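Local coordinates for protein DNA ligase (Alteromonas mediterranea, PDB 6GDR) that probably seals nicks in duplex DNA as a minimal Lig E-type, ATP-dependent DNA ligase, using an adenylated intermediate and binding the duplex with two domains, at residues Val8-Leu13 / Tyr199-Arg203; Trp42-Leu47 / Thr62-Ala68; Leu179-Thr183 / Lys209-Phe213; Phe230-Ser236 / Phe253-Arg259. All blocks are in the same frame, centred on the assembly; numbering follows the deposited sequence.

Contact 1: Val8-Leu13 / Tyr199-Arg203. With nucleotides of chain A.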
# COMPACT_ATOMS: atom_id res chain seq x y z
N VAL D 8 -11.70 -14.66 10.77
CA VAL D 8 -11.71 -13.46 11.60
C VAL D 8 -12.47 -12.36 10.87
O VAL D 8 -12.43 -12.25 9.63
CB VAL D 8 -10.28 -13.02 11.95
CG1 VAL D 8 -10.30 -11.82 12.89
CG2 VAL D 8 -9.51 -14.16 12.58
N ASP D 9 -13.18 -11.53 11.63
CA ASP D 9 -14.07 -10.53 11.05
C ASP D 9 -13.30 -9.46 10.28
O ASP D 9 -13.11 -9.59 9.07
CB ASP D 9 -14.93 -9.89 12.14
CG ASP D 9 -15.97 -8.93 11.59
OD1 ASP D 9 -16.91 -9.41 10.92
OD2 ASP D 9 -15.85 -7.71 11.81
N GLY D 10 -12.85 -8.42 10.98
CA GLY D 10 -12.22 -7.31 10.30
C GLY D 10 -10.78 -7.60 9.90
O GLY D 10 -10.12 -8.49 10.43
N LEU D 11 -10.30 -6.81 8.94
CA LEU D 11 -8.94 -6.96 8.45
C LEU D 11 -7.95 -6.34 9.43
O LEU D 11 -8.24 -5.33 10.09
CB LEU D 11 -8.78 -6.30 7.08
CG LEU D 11 -9.59 -6.89 5.92
CD1 LEU D 11 -9.34 -6.09 4.65
CD2 LEU D 11 -9.23 -8.36 5.70
N GLN D 12 -6.77 -6.95 9.52
CA GLN D 12 -5.68 -6.39 10.31
C GLN D 12 -4.99 -5.32 9.48
O GLN D 12 -4.35 -5.62 8.46
CB GLN D 12 -4.70 -7.49 10.72
CG GLN D 12 -3.57 -7.00 11.61
CD GLN D 12 -2.65 -8.12 12.05
OE1 GLN D 12 -2.49 -9.13 11.36
NE2 GLN D 12 -2.03 -7.95 13.21
N LEU D 13 -5.11 -4.07 9.90
CA LEU D 13 -4.48 -2.96 9.21
C LEU D 13 -3.08 -2.71 9.77
O LEU D 13 -2.74 -3.16 10.87
CB LEU D 13 -5.34 -1.70 9.32
CG LEU D 13 -6.81 -1.86 8.92
CD1 LEU D 13 -7.52 -0.52 8.97
CD2 LEU D 13 -6.95 -2.50 7.54
N TYR D 199 -3.54 -13.20 14.80
CA TYR D 199 -4.29 -12.31 13.93
C TYR D 199 -5.35 -11.56 14.73
O TYR D 199 -6.02 -12.14 15.59
CB TYR D 199 -4.94 -13.09 12.79
CG TYR D 199 -5.40 -12.23 11.63
CD1 TYR D 199 -4.60 -12.07 10.50
CD2 TYR D 199 -6.62 -11.57 11.68
CE1 TYR D 199 -5.02 -11.28 9.45
CE2 TYR D 199 -7.04 -10.78 10.62
CZ TYR D 199 -6.23 -10.64 9.51
OH TYR D 199 -6.65 -9.85 8.46
N HIS D 200 -5.50 -10.27 14.45
CA HIS D 200 -6.48 -9.45 15.13
C HIS D 200 -6.73 -8.20 14.31
O HIS D 200 -5.78 -7.56 13.84
CB HIS D 200 -6.00 -9.08 16.54
CG HIS D 200 -6.86 -8.06 17.23
ND1 HIS D 200 -6.38 -6.84 17.64
CD2 HIS D 200 -8.17 -8.08 17.57
CE1 HIS D 200 -7.35 -6.15 18.21
NE2 HIS D 200 -8.45 -6.88 18.18
N SER D 201 -8.00 -7.85 14.13
CA SER D 201 -8.36 -6.70 13.31
C SER D 201 -7.77 -5.42 13.89
O SER D 201 -7.36 -5.37 15.05
CB SER D 201 -9.88 -6.57 13.20
OG SER D 201 -10.45 -6.28 14.47
N GLY D 202 -7.72 -4.39 13.06
CA GLY D 202 -7.27 -3.08 13.50
C GLY D 202 -5.77 -2.92 13.44
O GLY D 202 -5.02 -3.79 12.98
N ARG D 203 -5.32 -1.77 13.92
CA ARG D 203 -3.91 -1.41 13.91
C ARG D 203 -3.27 -1.70 15.27
O ARG D 203 -3.91 -1.51 16.31
CB ARG D 203 -3.73 0.07 13.56
CG ARG D 203 -3.98 0.39 12.09
CD ARG D 203 -3.99 1.89 11.83
NE ARG D 203 -3.90 2.19 10.40
CZ ARG D 203 -4.94 2.33 9.59
NH1 ARG D 203 -6.18 2.20 10.03
NH2 ARG D 203 -4.73 2.61 8.30
P DA A 6 -8.18 -0.85 16.36
OP1 DA A 6 -8.53 -2.29 16.42
OP2 DA A 6 -7.27 -0.35 15.30
O5' DA A 6 -9.52 0.00 16.30
C5' DA A 6 -10.36 0.07 17.44
C4' DA A 6 -11.50 1.04 17.20
O4' DA A 6 -11.04 2.40 17.46
C3' DA A 6 -12.04 1.03 15.77
O3' DA A 6 -13.46 1.01 15.77
C2' DA A 6 -11.45 2.30 15.16
C1' DA A 6 -11.37 3.23 16.36
N9 DA A 6 -10.35 4.27 16.24
C8 DA A 6 -9.06 4.12 15.82
N7 DA A 6 -8.38 5.25 15.80
C5 DA A 6 -9.29 6.20 16.22
C6 DA A 6 -9.19 7.59 16.42
N6 DA A 6 -8.07 8.28 16.19
N1 DA A 6 -10.28 8.24 16.85
C2 DA A 6 -11.40 7.55 17.07
N3 DA A 6 -11.62 6.24 16.93
C4 DA A 6 -10.51 5.62 16.50
P DG A 5 -2.16 0.94 19.07
OP1 DG A 5 -1.48 -0.32 19.44
OP2 DG A 5 -1.60 1.82 18.02
O5' DG A 5 -3.67 0.61 18.65
C5' DG A 5 -4.58 0.12 19.62
C4' DG A 5 -5.99 0.59 19.31
O4' DG A 5 -6.10 2.01 19.58
C3' DG A 5 -6.42 0.40 17.85
O3' DG A 5 -7.54 -0.46 17.78
C2' DG A 5 -6.72 1.82 17.35
C1' DG A 5 -6.95 2.59 18.63
N9 DG A 5 -6.65 4.02 18.55
C8 DG A 5 -5.52 4.61 18.02
N7 DG A 5 -5.53 5.91 18.10
C5 DG A 5 -6.73 6.21 18.73
C6 DG A 5 -7.29 7.45 19.08
O6 DG A 5 -6.82 8.59 18.91
N1 DG A 5 -8.53 7.30 19.70
C2 DG A 5 -9.15 6.10 19.95
N2 DG A 5 -10.34 6.15 20.56
N3 DG A 5 -8.63 4.92 19.62
C4 DG A 5 -7.43 5.05 19.01
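Tyr199 takes a t rotamer (chi1 -163°) that lays its ring along the 8-13 segment, so that its hydroxyl accepts a hydrogen bond from the backbone of Gln12 (N to Tyr199 OH 3.1 Å, 164°). Gln12, also t at chi1 and chi2, sets its CB over one face of that ring, a CH-pi contact 4.1 Å from the centroid, while Val8 CG1 meets the ring edge at Tyr199 CD2, 3.9 Å away. Two loops of the nucleotidyltransferase domain, one leading into strand 15-16 and one into strand 207-210, are thereby joined just ahead of a parallel strand pair. Gly202 N donates to Leu11 O at 3.2 Å. Leu13 CB lies over one face of the Arg203 guanidinium, and Leu13 CD1 reaches Arg203 NH1 at 3.2 Å. The same loop receives DNA: Arg203 N donates to OP2 of DA6 of chain A (2.8 Å, 164°), and Gly202 CA lies 3.3 Å from that OP2. A side chain on Gly202 would collide with the phosphate.

Contact 2: Trp42-Leu47 / Thr62-Ala68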
# COMPACT_ATOMS: atom_id res chain seq x y z
N TRP D 42 -8.45 -14.32 -1.19
CA TRP D 42 -8.81 -15.54 -1.90
C TRP D 42 -9.83 -16.31 -1.08
O TRP D 42 -9.53 -16.77 0.02
CB TRP D 42 -7.57 -16.39 -2.18
CG TRP D 42 -7.88 -17.71 -2.81
CD1 TRP D 42 -7.51 -18.95 -2.35
CD2 TRP D 42 -8.61 -17.94 -4.02
NE1 TRP D 42 -7.97 -19.92 -3.20
CE2 TRP D 42 -8.65 -19.33 -4.23
CE3 TRP D 42 -9.23 -17.10 -4.95
CZ2 TRP D 42 -9.29 -19.90 -5.33
CZ3 TRP D 42 -9.87 -17.67 -6.04
CH2 TRP D 42 -9.89 -19.06 -6.22
N ASP D 43 -11.04 -16.45 -1.62
CA ASP D 43 -12.14 -17.12 -0.93
C ASP D 43 -12.07 -18.64 -1.03
O ASP D 43 -12.92 -19.32 -0.46
CB ASP D 43 -13.47 -16.62 -1.50
CG ASP D 43 -14.66 -17.05 -0.66
OD1 ASP D 43 -14.46 -17.50 0.49
OD2 ASP D 43 -15.81 -16.93 -1.15
N GLY D 44 -11.08 -19.18 -1.75
CA GLY D 44 -11.08 -20.60 -2.06
C GLY D 44 -11.81 -20.84 -3.36
O GLY D 44 -11.52 -21.80 -4.08
N THR D 45 -12.77 -19.97 -3.67
CA THR D 45 -13.49 -19.99 -4.93
C THR D 45 -13.38 -18.69 -5.71
O THR D 45 -13.60 -18.71 -6.93
CB THR D 45 -14.98 -20.27 -4.69
OG1 THR D 45 -15.13 -21.44 -3.88
CG2 THR D 45 -15.72 -20.49 -6.01
N GLU D 46 -13.03 -17.58 -5.07
CA GLU D 46 -13.22 -16.27 -5.67
C GLU D 46 -12.25 -15.28 -5.05
O GLU D 46 -11.93 -15.37 -3.86
CB GLU D 46 -14.67 -15.81 -5.49
CG GLU D 46 -15.06 -14.56 -6.24
CD GLU D 46 -16.50 -14.19 -6.00
OE1 GLU D 46 -17.00 -14.45 -4.88
OE2 GLU D 46 -17.15 -13.64 -6.92
N LEU D 47 -11.79 -14.33 -5.86
CA LEU D 47 -10.97 -13.22 -5.41
C LEU D 47 -11.83 -11.99 -5.18
O LEU D 47 -12.80 -11.75 -5.90
CB LEU D 47 -9.87 -12.90 -6.42
CG LEU D 47 -8.71 -13.88 -6.54
CD1 LEU D 47 -7.91 -13.59 -7.80
CD2 LEU D 47 -7.81 -13.80 -5.31
N THR D 62 -6.59 -18.88 -11.33
CA THR D 62 -6.87 -19.46 -10.02
C THR D 62 -6.95 -20.98 -10.06
O THR D 62 -7.28 -21.60 -9.04
CB THR D 62 -8.18 -18.89 -9.46
OG1 THR D 62 -9.28 -19.35 -10.25
CG2 THR D 62 -8.15 -17.37 -9.46
N ALA D 63 -6.65 -21.60 -11.20
CA ALA D 63 -6.76 -23.04 -11.32
C ALA D 63 -5.83 -23.74 -10.32
O ALA D 63 -4.64 -23.41 -10.23
CB ALA D 63 -6.42 -23.48 -12.74
N ASN D 64 -6.39 -24.69 -9.57
CA ASN D 64 -5.66 -25.53 -8.63
C ASN D 64 -5.18 -24.77 -7.40
O ASN D 64 -4.35 -25.30 -6.64
CB ASN D 64 -4.46 -26.22 -9.30
CG ASN D 64 -4.88 -27.11 -10.46
OD1 ASN D 64 -4.44 -26.91 -11.59
ND2 ASN D 64 -5.72 -28.09 -10.17
N TRP D 65 -5.67 -23.56 -7.17
CA TRP D 65 -5.31 -22.85 -5.95
C TRP D 65 -5.87 -23.59 -4.73
O TRP D 65 -6.81 -24.38 -4.85
CB TRP D 65 -5.86 -21.42 -5.98
CG TRP D 65 -5.03 -20.46 -6.79
CD1 TRP D 65 -4.14 -20.77 -7.77
CD2 TRP D 65 -5.03 -19.03 -6.68
NE1 TRP D 65 -3.58 -19.63 -8.27
CE2 TRP D 65 -4.11 -18.54 -7.62
CE3 TRP D 65 -5.71 -18.12 -5.87
CZ2 TRP D 65 -3.85 -17.18 -7.78
CZ3 TRP D 65 -5.46 -16.77 -6.03
CH2 TRP D 65 -4.54 -16.32 -6.98
N PRO D 66 -5.29 -23.36 -3.55
CA PRO D 66 -5.80 -24.03 -2.35
C PRO D 66 -7.26 -23.69 -2.09
O PRO D 66 -7.82 -22.73 -2.64
CB PRO D 66 -4.90 -23.51 -1.23
CG PRO D 66 -3.66 -23.05 -1.93
CD PRO D 66 -4.10 -22.55 -3.26
N LYS D 67 -7.88 -24.48 -1.22
CA LYS D 67 -9.28 -24.28 -0.82
C LYS D 67 -9.34 -23.70 0.59
O LYS D 67 -9.97 -24.24 1.50
CB LYS D 67 -10.05 -25.59 -0.92
CG LYS D 67 -10.15 -26.17 -2.33
CD LYS D 67 -10.94 -25.28 -3.28
CE LYS D 67 -12.39 -25.12 -2.83
NZ LYS D 67 -13.22 -24.41 -3.85
N ALA D 68 -8.68 -22.55 0.76
CA ALA D 68 -8.63 -21.86 2.04
C ALA D 68 -8.72 -20.36 1.79
O ALA D 68 -8.71 -19.89 0.65
CB ALA D 68 -7.35 -22.21 2.81
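This is a largely side-chain contact between two loops at the edge of the nucleotidyltransferase domain: 42-47 joins strand 38-42 to strand 47-48, and the loop 62-68 runs from helix 59-62 to strand 70-75. Its centre is a tryptophan pair. The edge of Trp65 points at the face of Trp42 in a T-shaped stack, with six-membered ring centroids 4.8 Å apart, planes at 75°, and Trp65 CE3 only 3.4 Å from Trp42 CD2. Trp42 is also held by its indole nitrogen, since NE1 donates to Pro66 O at 2.9 Å and 170°. Around the pair, Leu47 CD2 lies 3.9 Å from Trp65 CZ3, and Trp42 CH2 lies 3.7 Å from Thr62 CB. The first loop is a tight beta-hairpin connection, closed by Asp43 N to Glu46 O at 2.6 Å and linking antiparallel neighbours of the five-stranded mixed sheet; the second begins with a type II turn, Thr62 to Trp65, closed by Trp65 N to Thr62 O at 3.2 Å. Gly44, lacking a side chain, brings its CA within 4.3 Å of Lys67 CA. The Lys67 side chain starts away from the hairpin, but with chi1, chi2 and chi3 all m it folds back so that NZ donates to Gly44 O at 3.1 Å. Trp65 NE1 bonds outward to Thr160 OG1, and the Trp65 ring also meets Phe130 and, edge-to-face, Phe161.

Contact 3: Leu179-Thr183 / Lys209-Phe213. With AMP (adenosine monophosphate), chain G.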
# COMPACT_ATOMS: atom_id res chain seq x y z
N LEU D 179 15.42 -0.05 4.00
CA LEU D 179 14.39 0.81 3.43
C LEU D 179 14.97 1.69 2.33
O LEU D 179 14.39 1.80 1.24
CB LEU D 179 13.77 1.66 4.54
CG LEU D 179 12.71 2.68 4.10
CD1 LEU D 179 11.53 1.99 3.43
CD2 LEU D 179 12.25 3.49 5.30
N GLU D 180 16.11 2.34 2.60
CA GLU D 180 16.76 3.16 1.59
C GLU D 180 17.06 2.35 0.33
O GLU D 180 16.76 2.77 -0.79
CB GLU D 180 18.04 3.77 2.15
CG GLU D 180 17.97 5.27 2.41
CD GLU D 180 17.95 6.08 1.13
OE1 GLU D 180 17.16 7.05 1.04
OE2 GLU D 180 18.72 5.75 0.20
N GLN D 181 17.66 1.17 0.51
CA GLN D 181 18.02 0.34 -0.64
C GLN D 181 16.78 -0.04 -1.44
O GLN D 181 16.76 0.08 -2.67
CB GLN D 181 18.77 -0.91 -0.16
CG GLN D 181 19.13 -1.89 -1.27
CD GLN D 181 18.08 -2.97 -1.48
OE1 GLN D 181 17.48 -3.46 -0.52
NE2 GLN D 181 17.85 -3.34 -2.73
N VAL D 182 15.73 -0.51 -0.75
CA VAL D 182 14.50 -0.89 -1.44
C VAL D 182 13.92 0.31 -2.18
O VAL D 182 13.54 0.21 -3.35
CB VAL D 182 13.50 -1.50 -0.44
CG1 VAL D 182 12.14 -1.73 -1.10
CG2 VAL D 182 14.04 -2.80 0.12
N THR D 183 13.83 1.45 -1.50
CA THR D 183 13.28 2.65 -2.12
C THR D 183 14.05 3.01 -3.38
O THR D 183 13.45 3.25 -4.44
CB THR D 183 13.30 3.81 -1.13
OG1 THR D 183 12.62 3.43 0.08
CG2 THR D 183 12.61 5.04 -1.72
N LYS D 209 4.02 -0.61 9.25
CA LYS D 209 4.17 -0.15 7.88
C LYS D 209 5.28 0.89 7.83
O LYS D 209 5.30 1.82 8.65
CB LYS D 209 2.84 0.44 7.39
CG LYS D 209 2.85 1.15 6.06
CD LYS D 209 1.72 2.18 6.00
CE LYS D 209 0.36 1.58 6.40
NZ LYS D 209 -0.71 2.62 6.47
N VAL D 210 6.20 0.74 6.88
CA VAL D 210 7.38 1.59 6.80
C VAL D 210 7.49 2.12 5.38
O VAL D 210 7.63 1.34 4.43
CB VAL D 210 8.66 0.84 7.20
CG1 VAL D 210 9.78 1.82 7.46
CG2 VAL D 210 8.41 -0.04 8.42
N LYS D 211 7.44 3.44 5.23
CA LYS D 211 7.55 4.10 3.93
C LYS D 211 8.36 5.37 4.08
O LYS D 211 8.33 6.03 5.12
CB LYS D 211 6.16 4.43 3.35
CG LYS D 211 5.35 3.22 2.90
CD LYS D 211 3.86 3.53 2.85
CE LYS D 211 3.52 4.60 1.82
NZ LYS D 211 3.81 4.17 0.43
N GLN D 212 9.10 5.71 3.02
CA GLN D 212 9.86 6.95 2.99
C GLN D 212 9.04 8.06 2.34
O GLN D 212 8.08 7.81 1.60
CB GLN D 212 11.17 6.78 2.23
CG GLN D 212 12.24 6.04 3.00
CD GLN D 212 13.62 6.08 2.34
OE1 GLN D 212 14.60 5.61 2.92
NE2 GLN D 212 13.70 6.63 1.14
N PHE D 213 9.43 9.30 2.63
CA PHE D 213 8.79 10.47 2.04
C PHE D 213 9.79 11.62 2.06
O PHE D 213 10.63 11.72 2.95
CB PHE D 213 7.51 10.86 2.79
CG PHE D 213 7.74 11.21 4.24
CD1 PHE D 213 8.08 12.50 4.61
CD2 PHE D 213 7.60 10.25 5.23
CE1 PHE D 213 8.28 12.83 5.94
CE2 PHE D 213 7.80 10.57 6.56
CZ PHE D 213 8.14 11.86 6.91
P AMP G . -1.75 0.81 3.21
O1P AMP G . -0.87 0.45 2.03
O2P AMP G . -1.37 1.99 4.07
O5' AMP G . -1.86 -0.49 4.15
C5' AMP G . -1.01 -1.60 3.91
C4' AMP G . -1.51 -2.39 2.71
O4' AMP G . -0.41 -2.83 1.91
C3' AMP G . -2.32 -3.63 3.06
O3' AMP G . -3.69 -3.44 2.70
C2' AMP G . -1.70 -4.77 2.28
O2' AMP G . -2.67 -5.46 1.50
C1' AMP G . -0.66 -4.12 1.37
N9 AMP G . 0.63 -4.85 1.22
C8 AMP G . 1.37 -4.79 0.09
N7 AMP G . 2.49 -5.53 0.20
C5 AMP G . 2.49 -6.10 1.42
C6 AMP G . 3.39 -7.00 2.17
N6 AMP G . 4.53 -7.44 1.61
N1 AMP G . 3.03 -7.36 3.42
C2 AMP G . 1.89 -6.92 3.98
N3 AMP G . 1.03 -6.09 3.35
C4 AMP G . 1.26 -5.65 2.09
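Helix residues 179-183 and the end of strand 207-210 with the residues after it stay well separated as backbones: the nearest CA pairs are Thr183 with Gln212 at 7.5 Å and Leu179 with Lys211 at 7.6 Å, so side chains bridge the gap. Leu179 CD2 inserts between Val210 and Gln212, 3.7 Å from Val210 CG1 and 3.4 Å from Gln212 CG. Gln212 extends toward the helix, placing NE2 3.4 Å from Thr183 CG2 and giving a weak hydrogen bond from NE2 to Glu180 OE1 (3.5 Å, 143°). Thr183 OG1 turns back to its own helix, donating to Leu179 O at 2.7 Å. Lys209, out of reach of the helix, directs NZ to O2P of AMP at 2.6 Å; AMP is also hydrogen-bonded by Arg50, Leu35, Glu73 and Lys34. Helix 172-184 thus packs on the sheet holding strands 189-194 and 207-210: Leu190 touches Leu179, Val182 and Val210, and the chain beyond Val210 leads into strand 214-225 of the OB domain.

Contact 4: Phe230-Ser236 / Phe253-Arg259. Unlike the reference sequence in segment 253-259: Arg259 (reference Gln). With nucleotides of chain C; nucleotides of chain A.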
# COMPACT_ATOMS: atom_id res chain seq x y z
N PHE D 230 -16.62 21.33 4.89
CA PHE D 230 -15.76 22.41 4.44
C PHE D 230 -16.47 23.36 3.49
O PHE D 230 -15.82 24.01 2.66
CB PHE D 230 -14.50 21.84 3.78
CG PHE D 230 -13.59 21.10 4.72
CD1 PHE D 230 -12.74 20.11 4.24
CD2 PHE D 230 -13.58 21.38 6.08
CE1 PHE D 230 -11.89 19.43 5.10
CE2 PHE D 230 -12.74 20.70 6.93
CZ PHE D 230 -11.89 19.73 6.44
N LYS D 231 -17.79 23.46 3.59
CA LYS D 231 -18.53 24.43 2.79
C LYS D 231 -18.09 25.84 3.15
O LYS D 231 -17.84 26.15 4.32
CB LYS D 231 -20.04 24.26 3.02
CG LYS D 231 -20.89 24.40 1.77
CD LYS D 231 -22.19 23.61 1.90
CE LYS D 231 -21.95 22.12 1.71
N GLY D 232 -17.99 26.70 2.14
CA GLY D 232 -17.50 28.05 2.37
C GLY D 232 -16.07 28.11 2.85
O GLY D 232 -15.65 29.14 3.38
N MET D 233 -15.31 27.03 2.67
CA MET D 233 -13.91 26.96 3.07
C MET D 233 -13.10 26.40 1.91
O MET D 233 -13.64 25.91 0.92
CB MET D 233 -13.73 26.09 4.32
CG MET D 233 -14.48 26.60 5.54
SD MET D 233 -14.68 25.35 6.82
CE MET D 233 -12.98 24.91 7.15
N MET D 234 -11.78 26.49 2.04
CA MET D 234 -10.88 26.00 1.00
C MET D 234 -10.79 24.48 1.06
O MET D 234 -10.52 23.91 2.12
CB MET D 234 -9.50 26.62 1.16
CG MET D 234 -8.50 26.22 0.08
SD MET D 234 -7.74 24.61 0.35
CE MET D 234 -6.72 24.96 1.79
N GLY D 235 -11.02 23.84 -0.08
CA GLY D 235 -10.93 22.40 -0.17
C GLY D 235 -9.56 21.93 -0.63
O GLY D 235 -9.00 20.99 -0.06
N SER D 236 -9.02 22.58 -1.66
CA SER D 236 -7.71 22.21 -2.19
C SER D 236 -7.07 23.43 -2.82
O SER D 236 -7.71 24.47 -3.02
CB SER D 236 -7.83 21.07 -3.20
OG SER D 236 -8.63 21.45 -4.31
N PHE D 253 -4.20 20.46 5.78
CA PHE D 253 -4.54 21.74 6.37
C PHE D 253 -5.44 21.54 7.58
O PHE D 253 -6.37 20.74 7.55
CB PHE D 253 -5.26 22.63 5.35
CG PHE D 253 -4.67 22.60 3.97
CD1 PHE D 253 -3.57 23.39 3.66
CD2 PHE D 253 -5.21 21.80 2.99
CE1 PHE D 253 -3.03 23.37 2.39
CE2 PHE D 253 -4.67 21.78 1.72
CZ PHE D 253 -3.58 22.56 1.42
N SER D 254 -5.15 22.29 8.64
CA SER D 254 -6.09 22.38 9.75
C SER D 254 -7.33 23.14 9.31
O SER D 254 -7.34 23.83 8.29
CB SER D 254 -5.44 23.08 10.95
OG SER D 254 -5.13 24.43 10.64
N GLU D 255 -8.41 23.00 10.09
CA GLU D 255 -9.64 23.69 9.75
C GLU D 255 -9.46 25.20 9.80
O GLU D 255 -10.12 25.93 9.05
CB GLU D 255 -10.77 23.25 10.68
CG GLU D 255 -11.32 21.88 10.35
CD GLU D 255 -12.62 21.58 11.07
OE1 GLU D 255 -12.71 20.55 11.76
OE2 GLU D 255 -13.57 22.40 10.95
N LYS D 256 -8.58 25.70 10.67
CA LYS D 256 -8.29 27.12 10.69
C LYS D 256 -7.50 27.53 9.45
O LYS D 256 -7.73 28.61 8.89
CB LYS D 256 -7.53 27.50 11.96
CG LYS D 256 -7.44 29.00 12.20
N GLU D 257 -6.57 26.68 9.01
CA GLU D 257 -5.80 26.99 7.81
C GLU D 257 -6.69 27.02 6.57
O GLU D 257 -6.41 27.76 5.62
CB GLU D 257 -4.68 25.97 7.63
CG GLU D 257 -3.53 26.15 8.61
CD GLU D 257 -2.53 25.01 8.57
OE1 GLU D 257 -2.92 23.89 8.18
OE2 GLU D 257 -1.35 25.24 8.93
N ARG D 258 -7.77 26.23 6.56
CA ARG D 258 -8.70 26.26 5.44
C ARG D 258 -9.44 27.59 5.38
O ARG D 258 -9.78 28.06 4.29
CB ARG D 258 -9.68 25.10 5.53
CG ARG D 258 -9.02 23.74 5.37
CD ARG D 258 -10.04 22.62 5.27
NE ARG D 258 -9.40 21.34 5.02
CZ ARG D 258 -8.99 20.92 3.82
NH1 ARG D 258 -9.15 21.69 2.75
NH2 ARG D 258 -8.41 19.74 3.70
N ARG D 259 -9.72 28.20 6.53
CA ARG D 259 -10.23 29.56 6.58
C ARG D 259 -9.05 30.52 6.48
O ARG D 259 -8.12 30.46 7.29
CB ARG D 259 -11.01 29.79 7.87
CG ARG D 259 -12.21 28.87 8.03
CD ARG D 259 -12.90 29.08 9.37
NE ARG D 259 -12.27 28.31 10.45
CZ ARG D 259 -12.66 27.10 10.85
NH1 ARG D 259 -12.02 26.49 11.84
NH2 ARG D 259 -13.70 26.50 10.28
P DA C 5 -7.78 20.13 12.67
OP1 DA C 5 -8.41 21.45 12.44
OP2 DA C 5 -6.54 20.03 13.48
O5' DA C 5 -8.86 19.16 13.32
C5' DA C 5 -10.10 18.94 12.65
C4' DA C 5 -11.07 18.19 13.54
O4' DA C 5 -10.96 16.75 13.29
C3' DA C 5 -10.83 18.37 15.04
O3' DA C 5 -12.07 18.46 15.74
C2' DA C 5 -10.05 17.11 15.39
C1' DA C 5 -10.75 16.09 14.52
N9 DA C 5 -10.01 14.85 14.29
C8 DA C 5 -8.66 14.72 14.12
N7 DA C 5 -8.27 13.47 13.94
C5 DA C 5 -9.45 12.74 14.01
C6 DA C 5 -9.72 11.37 13.89
N6 DA C 5 -8.78 10.44 13.68
N1 DA C 5 -11.00 10.97 14.01
C2 DA C 5 -11.95 11.90 14.22
N3 DA C 5 -11.81 13.22 14.34
C4 DA C 5 -10.53 13.58 14.22
P DG A 11 -13.84 18.06 0.11
OP1 DG A 11 -14.06 19.47 -0.27
OP2 DG A 11 -14.78 17.01 -0.36
O5' DG A 11 -12.37 17.63 -0.33
C5' DG A 11 -11.26 18.45 0.03
C4' DG A 11 -9.94 17.76 -0.29
O4' DG A 11 -9.71 16.69 0.66
C3' DG A 11 -9.87 17.08 -1.64
O3' DG A 11 -9.55 18.00 -2.67
C2' DG A 11 -8.77 16.05 -1.43
C1' DG A 11 -8.89 15.70 0.05
N9 DG A 11 -9.49 14.39 0.29
C8 DG A 11 -10.81 14.11 0.53
N7 DG A 11 -11.05 12.83 0.70
C5 DG A 11 -9.81 12.23 0.55
C6 DG A 11 -9.44 10.87 0.61
O6 DG A 11 -10.17 9.89 0.83
N1 DG A 11 -8.08 10.69 0.40
C2 DG A 11 -7.18 11.70 0.15
N2 DG A 11 -5.91 11.34 -0.03
N3 DG A 11 -7.52 12.99 0.08
C4 DG A 11 -8.84 13.17 0.29
P DT A 10 -17.93 15.55 4.92
OP1 DT A 10 -18.24 16.99 4.96
OP2 DT A 10 -18.97 14.59 4.48
O5' DT A 10 -16.62 15.30 4.04
C5' DT A 10 -16.13 16.32 3.19
C4' DT A 10 -14.70 16.68 3.54
O4' DT A 10 -14.14 15.66 4.41
C3' DT A 10 -13.74 16.73 2.37
O3' DT A 10 -13.80 17.99 1.71
C2' DT A 10 -12.39 16.47 3.03
C1' DT A 10 -12.74 15.61 4.25
N1 DT A 10 -12.32 14.19 4.10
C2 DT A 10 -10.99 13.87 4.18
O2 DT A 10 -10.11 14.70 4.35
N3 DT A 10 -10.71 12.54 4.03
C4 DT A 10 -11.61 11.51 3.83
O4 DT A 10 -11.26 10.35 3.71
C5 DT A 10 -13.00 11.92 3.76
C7 DT A 10 -14.07 10.89 3.54
C6 DT A 10 -13.29 13.22 3.90
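The contact belongs to the DNA-binding surface of the OB domain, where the start of strand 234-240 and the turn before it meet the short helix 255-258. Arg258 is the main link: NH1 donates to Met234 O (2.7 Å) and Gly235 O (2.9 Å), while its guanidinium lies flat on the Phe230 ring, centres 4.2 Å apart and planes at 26°. Met234 CE lies over the face of the Phe253 ring, 3.6 Å from its centroid (CH-pi), and Met234 SD, 4.8 Å from that centroid, adds an oblique Met-aromatic contact. Ser254 and Glu257 form a capping box, Glu257 N to Ser254 OG 3.1 Å and Ser254 N to Glu257 OE1 2.8 Å. Here Glu255 N donates to OP1 of DA5 of chain C at 2.8 Å; on the other DNA strand, Phe230 CD1 lies 3.5 Å from O3' of DT10 of chain A. Gly235 and Ser236, facing Phe224, form a classic beta bulge. As in OB folds, a short helix lies between strands 246-249 and 267-272 of the five-stranded antiparallel sheet, its N-terminal end at a DNA phosphate.

Overall arrangement
Contacts 1, 2 and 3 lie in the nucleotidyltransferase domain and contact 4 in the OB domain. Contact 2 is nested within the chain loop closed by contact 1, and its Leu47 side chain is about 12 Å from AMP. Contacts 1 and 3 alternate along the sequence and come within about 4 Å at their nearest atoms without touching; both border the AMP site, through Lys209 in contact 3 and, about 5 Å from the nucleotide, the Arg203 side chain in contact 1. Contact 4 is remote, its centre 31 Å from that of contact 3 and 46 Å from that of contact 2. Contacts 1 and 4, centres 33 Å apart, nevertheless hold the same duplex: each gives a backbone N-H hydrogen bond to a phosphate, on chain A and chain C respectively.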